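Local atomic coordinates of beta-1,4-exocellulase (Thermobifida fusca, PDB entry 4B4F), a protein that probably hydrolyses beta-1,4-glycosidic bonds of cellulose as an exocellulase, this chain being the catalytic domain of glycoside hydrolase family 6 from a longer protein. Residues T36-D41 against L75-V80; D287-G292 against W351-G356; R319-G324 against G388-G393; A332-R337 against A414-P419. All blocks are in the same frame, centred on the assembly; numbering follows the deposited sequence. Where two conformers were deposited one is given.

Interaction 1: residues T36-D41 against L75-V80. With BGC (beta-D-glucopyranose), chain C.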
# COMPACT_ATOMS: atom_id res chain seq x y z
N THR A 36 6.42 6.60 9.55
CA THR A 36 6.20 6.14 8.18
C THR A 36 7.19 5.04 7.80
O THR A 36 8.34 5.05 8.24
CB THR A 36 6.38 7.27 7.15
OG1 THR A 36 7.68 7.84 7.28
CG2 THR A 36 5.32 8.36 7.32
N ALA A 37 6.73 4.12 6.96
CA ALA A 37 7.54 3.00 6.49
C ALA A 37 8.72 3.43 5.60
O ALA A 37 8.62 4.40 4.83
CB ALA A 37 6.66 2.01 5.74
N VAL A 38 9.83 2.71 5.72
CA VAL A 38 11.00 2.90 4.86
C VAL A 38 10.90 1.97 3.64
O VAL A 38 10.70 0.77 3.78
CB VAL A 38 12.31 2.61 5.62
CG1 VAL A 38 13.49 2.65 4.66
CG2 VAL A 38 12.52 3.62 6.74
N TRP A 39 11.03 2.54 2.45
CA TRP A 39 10.87 1.79 1.21
C TRP A 39 12.19 1.39 0.61
O TRP A 39 13.08 2.23 0.42
CB TRP A 39 10.08 2.62 0.20
CG TRP A 39 8.61 2.70 0.52
CD1 TRP A 39 8.00 3.32 1.61
CD2 TRP A 39 7.51 2.14 -0.27
NE1 TRP A 39 6.63 3.18 1.55
CE2 TRP A 39 6.27 2.49 0.45
CE3 TRP A 39 7.42 1.42 -1.46
CZ2 TRP A 39 5.02 2.12 -0.02
CZ3 TRP A 39 6.15 1.05 -1.92
CH2 TRP A 39 4.98 1.39 -1.21
N LEU A 40 12.34 0.11 0.30
CA LEU A 40 13.53 -0.34 -0.41
C LEU A 40 13.18 -0.49 -1.88
O LEU A 40 12.96 -1.60 -2.39
CB LEU A 40 14.13 -1.61 0.22
CG LEU A 40 14.61 -1.47 1.68
CD1 LEU A 40 15.17 -2.79 2.21
CD2 LEU A 40 15.63 -0.36 1.87
N ASP A 41 13.10 0.66 -2.56
CA ASP A 41 12.58 0.71 -3.92
C ASP A 41 13.60 0.34 -5.00
O ASP A 41 13.26 0.26 -6.17
CB ASP A 41 11.91 2.07 -4.20
CG ASP A 41 12.89 3.23 -4.19
OD1 ASP A 41 13.93 3.17 -3.49
OD2 ASP A 41 12.61 4.23 -4.88
N LEU A 75 10.55 -1.26 19.88
CA LEU A 75 10.31 -0.29 18.83
C LEU A 75 10.09 -1.03 17.53
O LEU A 75 10.77 -2.02 17.24
CB LEU A 75 11.47 0.72 18.70
CG LEU A 75 11.32 1.83 17.66
CD1 LEU A 75 11.84 3.17 18.18
CD2 LEU A 75 11.98 1.46 16.34
N THR A 76 9.13 -0.52 16.76
CA THR A 76 8.73 -1.14 15.51
C THR A 76 8.99 -0.22 14.32
O THR A 76 8.52 0.92 14.27
CB THR A 76 7.26 -1.58 15.59
OG1 THR A 76 7.14 -2.59 16.60
CG2 THR A 76 6.76 -2.14 14.25
N ILE A 77 9.78 -0.75 13.37
CA ILE A 77 10.05 -0.10 12.10
C ILE A 77 9.41 -0.91 10.97
O ILE A 77 9.44 -2.14 10.98
CB ILE A 77 11.58 0.07 11.85
CG1 ILE A 77 11.85 0.95 10.62
CG2 ILE A 77 12.28 -1.29 11.72
CD1 ILE A 77 13.31 1.29 10.41
N GLN A 78 8.80 -0.21 10.04
CA GLN A 78 8.27 -0.82 8.85
C GLN A 78 9.17 -0.69 7.62
O GLN A 78 9.61 0.36 7.30
CB GLN A 78 6.86 -0.36 8.54
CG GLN A 78 5.88 -0.61 9.60
CD GLN A 78 4.75 0.32 9.56
OE1 GLN A 78 4.78 1.36 10.13
NE2 GLN A 78 3.75 -0.04 8.88
N VAL A 79 9.46 -1.81 6.99
CA VAL A 79 10.36 -1.84 5.85
C VAL A 79 9.62 -2.45 4.68
O VAL A 79 9.05 -3.55 4.78
CB VAL A 79 11.64 -2.65 6.17
CG1 VAL A 79 12.50 -2.81 4.92
CG2 VAL A 79 12.45 -1.97 7.27
N VAL A 80 9.61 -1.73 3.56
CA VAL A 80 8.85 -2.14 2.39
C VAL A 80 9.77 -2.85 1.41
O VAL A 80 10.72 -2.26 0.89
CB VAL A 80 8.19 -0.94 1.67
CG1 VAL A 80 7.19 -1.44 0.63
CG2 VAL A 80 7.50 -0.03 2.68
C2 BGC C . 7.75 4.40 -5.71
C3 BGC C . 8.97 4.28 -4.80
C4 BGC C . 8.77 5.01 -3.48
C5 BGC C . 7.43 4.64 -2.85
C6 BGC C . 7.18 5.38 -1.54
C1 BGC C . 6.46 4.06 -4.94
O2 BGC C . 7.94 3.57 -6.85
O3 BGC C . 10.10 4.82 -5.46
O4 BGC C . 9.84 4.64 -2.64
O5 BGC C . 6.38 4.85 -3.77
O6 BGC C . 6.86 6.74 -1.77
O HOH W 1 8.55 2.83 10.08
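Strands 38-40 and 75-80 run parallel, their axes 4.6 Å apart at closest and inclined by 25°, with Val38 opposite Val79 and Trp39 opposite Val80. Three backbone bonds stitch them: Val38 N to Gln78 O, Val80 N to Val38 O at 2.7 Å, and Leu40 N to Val80 O. Just before the ladder, water 1 bridges Thr36 O and Gln78 N. Val38 and Val79 lie on one face with helices 59-70 and 103-119 near them; Leu40 CD1 meets Val79 CG1 at 3.8 Å. On the other face the indole of Trp39 lies between two unlike surfaces. Val80 CG2 stands beneath the five-membered ring, 3.4 Å from its centroid and 4° off the normal, a CH-pi contact, while a chi1 of -168° brings CG1 of Val80 against Trp39 CE3, 3.5 Å away. Over the opposite face come C5 and C6 of glucose chain C. Trp39 NE1 is satisfied by Val352 O, which helps set the ring's rotation. With a serine in place of Trp39, the sugar is likely to lose the indole face it lies against, and Val352 O its donor. Asp41 OD2 adds a polar grip, accepting from glucose O3 at 2.6 Å and also bonded to Thr53. Apolar contact of the sugar's C5-C6 side and a carboxylate on its O3 hydroxyl imply a glucose-binding subsite, consistent with the substrate role predicted for both residues.

Interaction 2: residues D287-G292 against W351-G356. With BGC (beta-D-glucopyranose), chain C; BGC (beta-D-glucopyranose), chain B.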
# COMPACT_ATOMS: atom_id res chain seq x y z
N ASP A 287 -3.32 0.75 5.35
CA ASP A 287 -2.57 1.97 5.12
C ASP A 287 -3.52 3.17 5.10
O ASP A 287 -4.27 3.37 4.13
CB ASP A 287 -1.79 1.86 3.81
CG ASP A 287 -0.82 3.01 3.60
OD1 ASP A 287 -0.71 3.88 4.49
OD2 ASP A 287 -0.16 3.04 2.54
N THR A 288 -3.47 3.99 6.15
CA THR A 288 -4.37 5.14 6.28
C THR A 288 -3.65 6.49 6.07
O THR A 288 -4.15 7.55 6.47
CB THR A 288 -5.07 5.13 7.66
OG1 THR A 288 -4.08 5.14 8.70
CG2 THR A 288 -5.96 3.87 7.79
N SER A 289 -2.51 6.44 5.40
CA SER A 289 -1.71 7.64 5.12
C SER A 289 -2.45 8.75 4.37
O SER A 289 -2.18 9.94 4.56
CB SER A 289 -0.44 7.26 4.34
OG SER A 289 -0.76 6.62 3.12
N ARG A 290 -3.40 8.36 3.51
CA ARG A 290 -3.99 9.32 2.58
C ARG A 290 -5.47 9.09 2.31
O ARG A 290 -5.97 9.51 1.27
CB ARG A 290 -3.20 9.32 1.25
CG ARG A 290 -1.74 9.72 1.39
CD ARG A 290 -1.03 9.85 0.06
NE ARG A 290 -1.02 8.60 -0.68
CZ ARG A 290 -0.37 8.41 -1.82
NH1 ARG A 290 0.32 9.40 -2.37
NH2 ARG A 290 -0.43 7.23 -2.42
N ASN A 291 -6.16 8.45 3.26
CA ASN A 291 -7.56 8.09 3.08
C ASN A 291 -8.53 8.79 4.04
O ASN A 291 -9.66 8.32 4.26
CB ASN A 291 -7.74 6.57 3.12
CG ASN A 291 -7.72 5.99 4.53
OD1 ASN A 291 -7.27 6.64 5.49
ND2 ASN A 291 -8.20 4.76 4.67
N GLY A 292 -8.10 9.92 4.60
CA GLY A 292 -8.92 10.68 5.54
C GLY A 292 -10.12 11.38 4.94
O GLY A 292 -11.19 11.42 5.56
N TRP A 351 0.92 4.12 8.45
CA TRP A 351 1.30 5.03 7.38
C TRP A 351 2.44 4.40 6.65
O TRP A 351 3.60 4.56 7.04
CB TRP A 351 1.72 6.38 7.96
CG TRP A 351 0.55 7.27 8.27
CD1 TRP A 351 -0.79 6.91 8.40
CD2 TRP A 351 0.58 8.71 8.54
NE1 TRP A 351 -1.56 8.00 8.70
CE2 TRP A 351 -0.80 9.12 8.80
CE3 TRP A 351 1.58 9.68 8.57
CZ2 TRP A 351 -1.15 10.43 9.07
CZ3 TRP A 351 1.22 11.00 8.85
CH2 TRP A 351 -0.12 11.36 9.10
N VAL A 352 2.12 3.65 5.61
CA VAL A 352 3.14 2.93 4.84
C VAL A 352 3.64 3.79 3.68
O VAL A 352 4.84 4.04 3.57
CB VAL A 352 2.65 1.56 4.35
CG1 VAL A 352 3.73 0.85 3.54
CG2 VAL A 352 2.26 0.71 5.55
N LYS A 353 2.71 4.26 2.84
CA LYS A 353 3.04 5.29 1.85
C LYS A 353 3.34 6.58 2.61
O LYS A 353 2.52 7.04 3.40
CB LYS A 353 1.88 5.50 0.86
CG LYS A 353 2.10 6.61 -0.18
CD LYS A 353 3.20 6.26 -1.18
CE LYS A 353 3.46 7.39 -2.16
NZ LYS A 353 4.54 7.09 -3.15
N PRO A 354 4.54 7.16 2.40
CA PRO A 354 4.85 8.38 3.14
C PRO A 354 4.19 9.60 2.48
O PRO A 354 4.47 9.91 1.32
CB PRO A 354 6.38 8.46 3.10
CG PRO A 354 6.84 7.09 2.65
CD PRO A 354 5.74 6.62 1.74
N PRO A 355 3.28 10.27 3.21
CA PRO A 355 2.49 11.39 2.69
C PRO A 355 3.37 12.51 2.12
O PRO A 355 4.29 12.99 2.79
CB PRO A 355 1.73 11.88 3.93
CG PRO A 355 1.65 10.70 4.82
CD PRO A 355 2.95 9.98 4.62
N GLY A 356 3.08 12.91 0.88
CA GLY A 356 3.89 13.92 0.20
C GLY A 356 4.84 13.35 -0.85
O GLY A 356 5.36 14.08 -1.70
C2 BGC C . 7.75 4.40 -5.71
C3 BGC C . 8.97 4.28 -4.80
C4 BGC C . 8.77 5.01 -3.48
C5 BGC C . 7.43 4.64 -2.85
C6 BGC C . 7.18 5.38 -1.54
C1 BGC C . 6.46 4.06 -4.94
O2 BGC C . 7.94 3.57 -6.85
O3 BGC C . 10.10 4.82 -5.46
O4 BGC C . 9.84 4.64 -2.64
O5 BGC C . 6.38 4.85 -3.77
O6 BGC C . 6.86 6.74 -1.77
C2 BGC B . 1.67 3.75 -6.02
C3 BGC B . 2.98 4.48 -5.70
C4 BGC B . 4.17 3.58 -5.39
C5 BGC B . 4.05 2.22 -6.10
C6 BGC B . 3.75 1.08 -5.13
C1 BGC B . 1.80 2.64 -7.06
O2 BGC B . 0.77 4.68 -6.55
O3 BGC B . 2.79 5.36 -4.61
O4 BGC B . 5.33 4.26 -5.81
O5 BGC B . 3.16 2.23 -7.22
O6 BGC B . 2.38 1.02 -4.85
O HOH W 2 1.74 11.27 -1.13
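A chi1 of -172° swings the Asp287 carboxylate away from its own N to the backbone of Val352 and Lys353; CG of Lys353, anti to its own N (chi1 177°), lies over the guanidinium of Arg290 before a bend at chi2 (68°) sends the amine to the sugars. Asp287 OD1 accepts from Val352 N at 3.1 Å and, from the opposite face of the carboxylate, from Ser289 N at 3.3 Å, the latter closing an Asx turn. OD2 takes Lys353 N at 3.1 Å on its syn side and also Ala227 N. Replacing Asp287 by a leucine is likely to leave the N-H groups of Val352, Lys353 and Ser289 without this acceptor and the turn free to shift. Ser289 CA sits 3.7 Å from the centroid of the five-membered ring of Trp351, a CH-pi contact, and Trp351 NE1 is bonded to Glu336 O. Lys353 CG lies 3.4 Å from Arg290 NH2, whose charge pairs with Asp359. Lys353 NZ donates to O6 (2.7 Å) and O5 of glucose chain C and to O3 of glucose chain B. Two loops after parallel strands 283-287 and 346-350 line the sugar-binding tunnel expected of a family 6 exocellulase, beside the predicted catalytic Asp359.

Interaction 3: residues R319-G324 against G388-G393. With CA (calcium ion), chain F; BGC (beta-D-glucopyranose), chain D; BGC (beta-D-glucopyranose), chain E.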
# COMPACT_ATOMS: atom_id res chain seq x y z
N ARG A 319 -14.00 10.69 -2.30
CA ARG A 319 -14.58 11.61 -3.28
C ARG A 319 -14.01 11.46 -4.69
O ARG A 319 -14.16 12.34 -5.55
CB ARG A 319 -14.45 13.06 -2.81
CG ARG A 319 -15.30 13.40 -1.59
CD ARG A 319 -15.42 14.91 -1.42
NE ARG A 319 -14.13 15.59 -1.58
CZ ARG A 319 -13.29 15.83 -0.57
NH1 ARG A 319 -13.61 15.45 0.66
NH2 ARG A 319 -12.15 16.47 -0.80
N ARG A 320 -13.38 10.32 -4.96
CA ARG A 320 -12.79 10.07 -6.28
C ARG A 320 -13.85 9.84 -7.35
O ARG A 320 -14.97 9.42 -7.05
CB ARG A 320 -11.82 8.89 -6.22
CG ARG A 320 -10.56 9.17 -5.40
CD ARG A 320 -9.62 7.98 -5.36
NE ARG A 320 -10.08 6.90 -4.48
CZ ARG A 320 -9.54 5.68 -4.46
NH1 ARG A 320 -8.54 5.37 -5.28
NH2 ARG A 320 -10.02 4.76 -3.63
N ILE A 321 -13.50 10.12 -8.61
CA ILE A 321 -14.40 9.85 -9.73
C ILE A 321 -14.66 8.35 -9.87
O ILE A 321 -15.78 7.92 -10.15
CB ILE A 321 -13.83 10.42 -11.05
CG1 ILE A 321 -13.47 11.90 -10.89
CG2 ILE A 321 -14.81 10.19 -12.20
CD1 ILE A 321 -12.53 12.44 -11.96
N HIS A 322 -13.61 7.54 -9.68
CA HIS A 322 -13.68 6.10 -9.86
C HIS A 322 -12.74 5.44 -8.88
O HIS A 322 -11.71 6.03 -8.54
CB HIS A 322 -13.31 5.73 -11.29
CG HIS A 322 -13.72 4.34 -11.70
ND1 HIS A 322 -12.87 3.29 -11.65
CD2 HIS A 322 -14.93 3.84 -12.18
CE1 HIS A 322 -13.50 2.18 -12.07
NE2 HIS A 322 -14.76 2.51 -12.40
N PRO A 323 -13.07 4.22 -8.40
CA PRO A 323 -12.17 3.56 -7.44
C PRO A 323 -10.82 3.15 -8.04
O PRO A 323 -9.86 2.93 -7.30
CB PRO A 323 -12.96 2.33 -7.00
CG PRO A 323 -13.94 2.09 -8.10
CD PRO A 323 -14.30 3.45 -8.61
N GLY A 324 -10.76 3.05 -9.37
CA GLY A 324 -9.52 2.75 -10.07
C GLY A 324 -8.59 3.93 -10.27
O GLY A 324 -7.55 3.80 -10.91
N GLY A 388 -13.16 2.92 -15.75
CA GLY A 388 -14.48 3.32 -16.27
C GLY A 388 -14.43 4.44 -17.30
O GLY A 388 -15.41 5.17 -17.48
N ASN A 389 -13.28 4.57 -17.97
CA ASN A 389 -13.02 5.62 -18.98
C ASN A 389 -13.22 7.05 -18.45
O ASN A 389 -13.85 7.89 -19.10
CB ASN A 389 -13.80 5.34 -20.27
CG ASN A 389 -13.31 4.10 -21.00
OD1 ASN A 389 -12.23 4.10 -21.60
ND2 ASN A 389 -14.09 3.03 -20.95
N ASN A 390 -12.66 7.29 -17.27
CA ASN A 390 -12.86 8.53 -16.53
C ASN A 390 -11.60 9.38 -16.49
O ASN A 390 -10.51 8.87 -16.72
CB ASN A 390 -13.28 8.20 -15.09
CG ASN A 390 -14.75 7.92 -14.96
OD1 ASN A 390 -15.59 8.78 -15.26
ND2 ASN A 390 -15.09 6.72 -14.50
N PRO A 391 -11.76 10.69 -16.19
CA PRO A 391 -10.55 11.48 -15.96
C PRO A 391 -9.78 10.87 -14.80
O PRO A 391 -10.38 10.31 -13.87
CB PRO A 391 -11.10 12.85 -15.58
CG PRO A 391 -12.43 12.91 -16.25
CD PRO A 391 -12.97 11.52 -16.11
N SER A 392 -8.45 10.97 -14.86
CA SER A 392 -7.56 10.38 -13.86
C SER A 392 -7.78 10.91 -12.44
O SER A 392 -7.51 10.21 -11.48
CB SER A 392 -6.11 10.60 -14.27
OG SER A 392 -5.77 11.98 -14.19
N GLY A 393 -8.25 12.16 -12.33
CA GLY A 393 -8.33 12.87 -11.05
C GLY A 393 -6.98 13.14 -10.40
O GLY A 393 -6.92 13.49 -9.22
CA CA F . -15.51 9.60 -20.13
C2 BGC D . -10.35 -4.72 -12.06
C3 BGC D . -9.32 -4.12 -11.12
C4 BGC D . -9.45 -2.59 -10.97
C5 BGC D . -10.91 -2.16 -10.84
C6 BGC D . -11.07 -0.66 -11.04
C1 BGC D . -11.75 -4.23 -11.72
O2 BGC D . -10.35 -6.13 -11.97
O3 BGC D . -8.03 -4.44 -11.59
O4 BGC D . -8.77 -2.19 -9.79
O5 BGC D . -11.75 -2.81 -11.78
O6 BGC D . -11.46 -0.06 -9.83
C2 BGC E . -7.21 -0.75 -8.70
C3 BGC E . -5.86 -0.03 -8.70
C4 BGC E . -4.77 -0.75 -9.50
C5 BGC E . -5.33 -1.35 -10.81
C6 BGC E . -4.30 -2.23 -11.51
C1 BGC E . -7.60 -1.39 -10.04
O2 BGC E . -8.23 0.17 -8.34
O3 BGC E . -5.42 0.08 -7.37
O4 BGC E . -3.76 0.19 -9.80
O5 BGC E . -6.50 -2.12 -10.57
O6 BGC E . -4.84 -2.76 -12.70
O HOH W 3 -15.96 10.22 -17.85
O HOH W 4 -15.07 11.47 -21.88
O HOH W 5 -13.25 10.58 -19.72
O HOH W 6 -17.65 9.15 -21.11
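Asn390, whose amide lies against Ile321 and His322, accepts at OD1 a hydrogen bond of 3.0 Å from water 3, which in turn is a ligand of the calcium ion. Asn389 O binds the same ion directly at 2.6 Å, and waters 4, 5 and 6 are further ligands; this is a calcium site seen in this protein. The metal is therefore linked to the contact by a backbone carbonyl and, through one water, by the neighbouring side chain. No hydrogen bond spans the two segments themselves: they meet by packing. Ile321 CG2 rests against the Asn390 amide, 3.5 Å from OD1, while the other branch carries CD1 to Pro391, 3.9 Å from CB, the two side chains crossing at about a right angle. His322 turns one ring face to the backbone of Gly388, whose N lies 3.7 Å from NE2, and has Pro323 CD over the opposite face. Any beta carbon on Gly388 would run into His322 CD2. The Asn390 amide crosses this imidazole nearly perpendicularly in direction, with their planes 36° apart and ND2 3.7 Å from CD2. Gly324 N donates to His322 ND1 at 3.1 Å, which holds the ring's orientation; Gly324 also borders glucose chains D and E. The contact lies near the surface, joining the loop between helix 308-315 and strand 339-343 to the long connection from strand 346-350 to helix 406-414, with Gly393 bonded through its backbone to Ala330 in the first loop.

Interaction 4: residues A332-R337 against A414-P419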
# COMPACT_ATOMS: atom_id res chain seq x y z
N ALA A 332 -7.52 14.55 -1.67
CA ALA A 332 -7.21 13.60 -0.61
C ALA A 332 -6.63 14.29 0.61
O ALA A 332 -5.94 15.32 0.49
CB ALA A 332 -6.26 12.52 -1.09
N GLY A 333 -6.92 13.73 1.78
CA GLY A 333 -6.34 14.19 3.03
C GLY A 333 -5.63 13.06 3.76
O GLY A 333 -5.80 11.89 3.42
N LEU A 334 -4.80 13.44 4.73
CA LEU A 334 -4.22 12.51 5.67
C LEU A 334 -5.32 11.74 6.42
O LEU A 334 -6.29 12.34 6.90
CB LEU A 334 -3.39 13.29 6.69
CG LEU A 334 -1.88 13.50 6.60
CD1 LEU A 334 -1.28 13.24 5.22
CD2 LEU A 334 -1.52 14.89 7.11
N GLY A 335 -5.17 10.43 6.53
CA GLY A 335 -6.11 9.62 7.29
C GLY A 335 -5.72 9.50 8.75
O GLY A 335 -4.90 10.26 9.24
N GLU A 336 -6.33 8.54 9.44
CA GLU A 336 -6.08 8.28 10.85
C GLU A 336 -4.60 8.04 11.10
O GLU A 336 -3.95 7.32 10.35
CB GLU A 336 -6.90 7.07 11.31
CG GLU A 336 -7.17 7.04 12.82
CD GLU A 336 -8.14 5.94 13.22
OE1 GLU A 336 -9.10 5.66 12.46
OE2 GLU A 336 -7.94 5.35 14.30
N ARG A 337 -4.07 8.66 12.14
CA ARG A 337 -2.66 8.49 12.48
C ARG A 337 -2.43 7.07 12.99
O ARG A 337 -3.36 6.45 13.51
CB ARG A 337 -2.19 9.55 13.48
CG ARG A 337 -1.63 10.81 12.80
CD ARG A 337 -2.67 11.51 11.94
NE ARG A 337 -3.63 12.24 12.75
CZ ARG A 337 -4.79 12.73 12.32
NH1 ARG A 337 -5.17 12.58 11.05
NH2 ARG A 337 -5.57 13.39 13.17
N ALA A 414 -3.96 19.82 4.96
CA ALA A 414 -5.21 20.59 5.09
C ALA A 414 -6.45 19.72 5.25
O ALA A 414 -7.35 20.05 6.01
CB ALA A 414 -5.37 21.52 3.89
N ASN A 415 -6.49 18.59 4.54
CA ASN A 415 -7.67 17.73 4.54
C ASN A 415 -7.60 16.51 5.46
O ASN A 415 -8.38 15.58 5.31
CB ASN A 415 -8.01 17.29 3.11
CG ASN A 415 -8.56 18.42 2.27
OD1 ASN A 415 -8.91 19.47 2.80
ND2 ASN A 415 -8.64 18.20 0.96
N ALA A 416 -6.66 16.54 6.40
CA ALA A 416 -6.51 15.46 7.39
C ALA A 416 -7.82 15.14 8.09
O ALA A 416 -8.56 16.05 8.48
CB ALA A 416 -5.45 15.83 8.41
N TYR A 417 -8.10 13.85 8.25
CA TYR A 417 -9.22 13.41 9.06
C TYR A 417 -8.85 12.21 9.91
O TYR A 417 -8.34 11.21 9.40
CB TYR A 417 -10.47 13.10 8.22
CG TYR A 417 -11.70 13.07 9.09
CD1 TYR A 417 -12.39 14.24 9.37
CD2 TYR A 417 -12.12 11.88 9.70
CE1 TYR A 417 -13.49 14.24 10.20
CE2 TYR A 417 -13.23 11.86 10.54
CZ TYR A 417 -13.91 13.05 10.79
OH TYR A 417 -15.01 13.06 11.61
N PRO A 418 -9.10 12.29 11.23
CA PRO A 418 -9.65 13.42 11.98
C PRO A 418 -8.74 14.66 11.94
O PRO A 418 -7.54 14.52 11.67
CB PRO A 418 -9.73 12.89 13.42
CG PRO A 418 -9.75 11.41 13.28
CD PRO A 418 -8.88 11.12 12.10
N PRO A 419 -9.30 15.85 12.21
CA PRO A 419 -8.48 17.05 12.17
C PRO A 419 -7.30 16.97 13.12
O PRO A 419 -7.39 16.35 14.18
CB PRO A 419 -9.44 18.17 12.60
CG PRO A 419 -10.78 17.65 12.21
CD PRO A 419 -10.71 16.18 12.50
O HOH W 7 -5.78 14.30 15.69
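Leu334 O accepts the backbone N-H of Tyr417 at 2.7 Å, the donor standing nearly along the C=O axis, and the CA-H of Ala416 approaches the same oxygen at 3.2 Å. Next to it the CB atoms of Leu334 and Ala416 touch at 3.7 Å. Asn415 O is met by the CA of Gly333 at 3.4 Å in an almost straight CA-H...O contact (169°); a beta carbon on Gly333 would collide with that oxygen. The amide ND2 of Asn415 is satisfied by Gly331 O. Gly333, Leu334 and Gly335 thus pair in order with Asn415, Ala416 and Tyr417, so the chain leaving helix 406-414 runs in the same direction as the loop leading to strand 339-343, fastening the C-terminal tail to a loop of the distorted alpha/beta barrel characteristic of family 6. Further on, Arg337 takes over. Bends at chi2 (61°) and chi3 (76°) fold its chain back, bringing the edge of the guanidinium to Pro418 O: NH2 donates at 2.7 Å with the oxygen close to the guanidinium plane, though standing above the plane of the carbonyl, and NH1 adds a weak bond. NH1 also donates to Gly335 O at 3.0 Å, tying the arginine to its own loop. Water 7 accepts from NH2 at 2.7 Å and donates to Pro419 O, extending the grip past the cis peptide that precedes Pro418. Glu336 O accepts from Thr288 OG1, while the ring of Tyr417 makes a cation-pi contact with Arg298.

Overall arrangement
From the N terminus, interaction 1 closes first, bringing two parallel strands together across a connection that is about half helical, and it is complete before any other opens. The remaining three interlock: 287-292, 319-324 and 332-337 appear in that order, and their partners 351-356, 388-393 and 414-419 follow in the same order, so interactions 2, 3 and 4 all cross and none nests. Interactions 1 and 2 touch and share glucose chain C, Ala37 N meeting Trp351 O, so the loop after strand 346-350 lies beside strand 38-40. Interaction 4 lies against interaction 2 and brings in the C-terminal tail; interaction 3, centred about 29 Å from interaction 1, closes the distant surface loops near other sugars and a calcium.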